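Integron gene cassette protein HFX_CASS3 (Uncultured bacterium, PDB 3FYN) is of unknown function but belongs to the GNAT acetyltransferase family and probably transfers an acyl group from acetyl-CoA or a related donor. Local coordinates at residues Ile86-Gly91 and Gln123-Gly128. Sequence-based numbering, arbitrary orientation.
Sequences IVLTLG and QTVKQG
Ile86, Leu88 and Val125 meet through branched aliphatic groups alone, and no ring, amide or other flat group of either segment takes part; the side chains of all three also touch Trp74 of strand 71-78. Val125 is the hub, as its two methyls serve different partners. Val125 CG2 lies 3.7 Å from both Ile86 CD1 and Ile86 CG2. Ile86 CG1 follows at 3.9 Å from Val125 CG2. The methyl therefore rests against the whole branched end of the isoleucine rather than one terminal atom. A chi1 of -171° puts Ile86 CG1 anti to the backbone N and CG2 between that N and the carbonyl carbon, so that both branches border Val125 CG2, while chi2 of 163° extends CD1.

The other methyl, Val125 CG1, faces Leu88, at 3.9 Å from Leu88 CD1 and 4.1 Å from Leu88 CB. A chi1 of 173° sets Val125 CG1 opposite its own backbone N and leaves CG2 beside that N, which divides the two methyls between alternate residues of the strand. Both pairs meet at a slant. The CA atoms of Leu88 and Val125, 6.9 Å apart, are the nearest CA pair of the two segments. No hydrogen bond crosses the contact, and with all three residues buried, cohesion rests on van der Waals and hydrophobic packing.

In the fold, helix 117-131 links strand 98-108 to the parallel strand 136-140 as a beta-alpha-beta crossover, lying on the sheet as expected for a GNAT domain. Leu137 of strand 136-140 touches both Leu88 and Val125, while Leu122 and Cys129 of the helix extend the packing to Ile86 and Leu88. Val87 directs its side chain away from the helix and packs on Met94 of the second subunit; strand 81-93 itself runs between strands 71-78 and 98-108, antiparallel to both.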
ATOM      1  N   ILE A  86       0.491 -10.287  13.657  1.00  8.29           N
ATOM      2  CA  ILE A  86      -0.118  -9.305  12.773  1.00  8.12           C
ATOM      3  C   ILE A  86       0.969  -8.413  12.205  1.00  8.96           C
ATOM      4  O   ILE A  86       1.918  -8.040  12.905  1.00  8.87           O
ATOM      5  CB  ILE A  86      -1.216  -8.490  13.509  1.00 10.09           C
ATOM      6  CG1 ILE A  86      -2.005  -7.610  12.532  1.00 10.99           C
ATOM      7  CG2 ILE A  86      -0.628  -7.674  14.660  1.00 12.41           C
ATOM      8  CD1 ILE A  86      -3.332  -7.129  13.103  1.00 10.89           C
ATOM      9  N   VAL A  87       0.835  -8.087  10.924  1.00  9.27           N
ATOM     10  CA  VAL A  87       1.835  -7.308  10.223  1.00  9.61           C
ATOM     11  C   VAL A  87       1.230  -6.015   9.707  1.00  9.17           C
ATOM     12  O   VAL A  87       0.212  -6.030   9.023  1.00  9.74           O
ATOM     13  CB  VAL A  87       2.410  -8.093   9.024  1.00  9.89           C
ATOM     14  CG1 VAL A  87       3.435  -7.254   8.295  1.00 11.87           C
ATOM     15  CG2 VAL A  87       3.025  -9.400   9.503  1.00 10.59           C
ATOM     16  N   LEU A  88       1.866  -4.901  10.047  1.00  8.50           N
ATOM     17  CA  LEU A  88       1.510  -3.591   9.515  1.00  8.22           C
ATOM     18  C   LEU A  88       2.545  -3.179   8.476  1.00  9.37           C
ATOM     19  O   LEU A  88       3.743  -3.166   8.756  1.00 10.12           O
ATOM     20  CB  LEU A  88       1.500  -2.560  10.652  1.00  8.49           C
ATOM     21  CG  LEU A  88       1.440  -1.083  10.251  1.00  9.41           C
ATOM     22  CD1 LEU A  88       0.074  -0.721   9.674  1.00  8.90           C
ATOM     23  CD2 LEU A  88       1.757  -0.199  11.445  1.00 11.99           C
ATOM     24  N   THR A  89       2.098  -2.843   7.270  1.00  9.60           N
ATOM     25  CA  THR A  89       3.018  -2.262   6.297  1.00  9.43           C
ATOM     26  C   THR A  89       2.606  -0.834   5.981  1.00 11.11           C
ATOM     27  O   THR A  89       1.434  -0.480   6.107  1.00 11.75           O
ATOM     28  CB  THR A  89       3.133  -3.102   5.016  1.00 10.13           C
ATOM     29  OG1 THR A  89       1.842  -3.231   4.411  1.00 12.82           O
ATOM     30  CG2 THR A  89       3.674  -4.482   5.347  1.00 11.85           C
ATOM     31  N   LEU A  90       3.585  -0.022   5.592  1.00 14.27           N
ATOM     32  CA  LEU A  90       3.401   1.416   5.439  1.00 15.26           C
ATOM     33  C   LEU A  90       3.711   1.868   4.023  1.00 18.26           C
ATOM     34  O   LEU A  90       4.630   1.355   3.391  1.00 19.86           O
ATOM     35  CB  LEU A  90       4.312   2.161   6.415  1.00 15.54           C
ATOM     36  CG  LEU A  90       4.031   1.872   7.890  1.00 14.85           C
ATOM     37  CD1 LEU A  90       5.099   2.488   8.782  1.00 18.45           C
ATOM     38  CD2 LEU A  90       2.647   2.373   8.272  1.00 15.29           C
ATOM     39  N   GLY A  91       2.947   2.840   3.539  1.00 18.65           N
ATOM     40  CA  GLY A  91       3.162   3.393   2.215  1.00 18.39           C
ATOM     41  C   GLY A  91       2.592   4.793   2.120  1.00 18.43           C
ATOM     42  O   GLY A  91       1.680   5.159   2.856  1.00 21.71           O
ATOM     43  N   GLN A 123      -6.514  -3.414  17.573  0.54 13.79           N
ATOM     44  CA  GLN A 123      -6.454  -2.185  18.356  0.54 15.17           C
ATOM     45  C   GLN A 123      -5.015  -1.737  18.555  0.54 13.59           C
ATOM     46  O   GLN A 123      -4.710  -0.546  18.510  0.54 14.00           O
ATOM     47  CB  GLN A 123      -7.152  -2.367  19.702  0.54 17.16           C
ATOM     48  CG  GLN A 123      -8.661  -2.382  19.589  0.54 20.15           C
ATOM     49  CD  GLN A 123      -9.193  -1.140  18.899  0.54 22.82           C
ATOM     50  OE1 GLN A 123      -8.996  -0.021  19.371  0.54 24.50           O
ATOM     51  NE2 GLN A 123      -9.866  -1.332  17.771  0.54 23.82           N
ATOM     52  N   THR A 124      -4.126  -2.701  18.761  1.00 11.35           N
ATOM     53  CA  THR A 124      -2.709  -2.409  18.920  1.00 12.42           C
ATOM     54  C   THR A 124      -2.122  -1.803  17.646  1.00 11.21           C
ATOM     55  O   THR A 124      -1.383  -0.823  17.699  1.00 11.40           O
ATOM     56  CB  THR A 124      -1.930  -3.673  19.313  1.00 14.15           C
ATOM     57  OG1 THR A 124      -2.376  -4.106  20.600  1.00 17.99           O
ATOM     58  CG2 THR A 124      -0.444  -3.385  19.383  1.00 14.52           C
ATOM     59  N   VAL A 125      -2.458  -2.380  16.500  1.00 11.00           N
ATOM     60  CA  VAL A 125      -1.978  -1.839  15.236  1.00 11.95           C
ATOM     61  C   VAL A 125      -2.536  -0.432  15.008  1.00 12.04           C
ATOM     62  O   VAL A 125      -1.811   0.471  14.584  1.00 11.57           O
ATOM     63  CB  VAL A 125      -2.328  -2.762  14.051  1.00 12.14           C
ATOM     64  CG1 VAL A 125      -1.980  -2.090  12.728  1.00 12.05           C
ATOM     65  CG2 VAL A 125      -1.584  -4.092  14.185  1.00 12.28           C
ATOM     66  N   LYS A 126      -3.819  -0.237  15.296  1.00 12.45           N
ATOM     67  CA  LYS A 126      -4.432   1.077  15.109  1.00 12.29           C
ATOM     68  C   LYS A 126      -3.754   2.111  16.010  1.00 12.56           C
ATOM     69  O   LYS A 126      -3.459   3.223  15.578  1.00 14.08           O
ATOM     70  CB  LYS A 126      -5.944   1.022  15.352  1.00 14.66           C
ATOM     71  CG  LYS A 126      -6.665   2.322  15.069  1.00 22.07           C
ATOM     72  CD  LYS A 126      -8.158   2.098  14.861  1.00 28.08           C
ATOM     73  CE  LYS A 126      -8.803   1.457  16.070  1.00 31.29           C
ATOM     74  NZ  LYS A 126     -10.267   1.256  15.867  1.00 33.32           N
ATOM     75  N   GLN A 127      -3.491   1.747  17.262  1.00 12.51           N
ATOM     76  CA  GLN A 127      -2.772   2.658  18.152  1.00 14.17           C
ATOM     77  C   GLN A 127      -1.375   2.959  17.617  1.00 14.22           C
ATOM     78  O   GLN A 127      -0.914   4.102  17.648  1.00 14.58           O
ATOM     79  CB  GLN A 127      -2.678   2.094  19.574  1.00 16.74           C
ATOM     80  CG  GLN A 127      -1.938   3.020  20.533  1.00 19.53           C
ATOM     81  CD  GLN A 127      -2.673   4.328  20.750  1.00 24.69           C
ATOM     82  OE1 GLN A 127      -2.123   5.413  20.538  1.00 29.11           O
ATOM     83  NE2 GLN A 127      -3.929   4.233  21.163  1.00 24.59           N
ATOM     84  N   GLY A 128      -0.701   1.928  17.120  1.00 14.58           N
ATOM     85  CA  GLY A 128       0.614   2.108  16.534  1.00 14.07           C
ATOM     86  C   GLY A 128       0.577   3.094  15.379  1.00 12.54           C
ATOM     87  O   GLY A 128       1.441   3.963  15.256  1.00 13.22           O
TER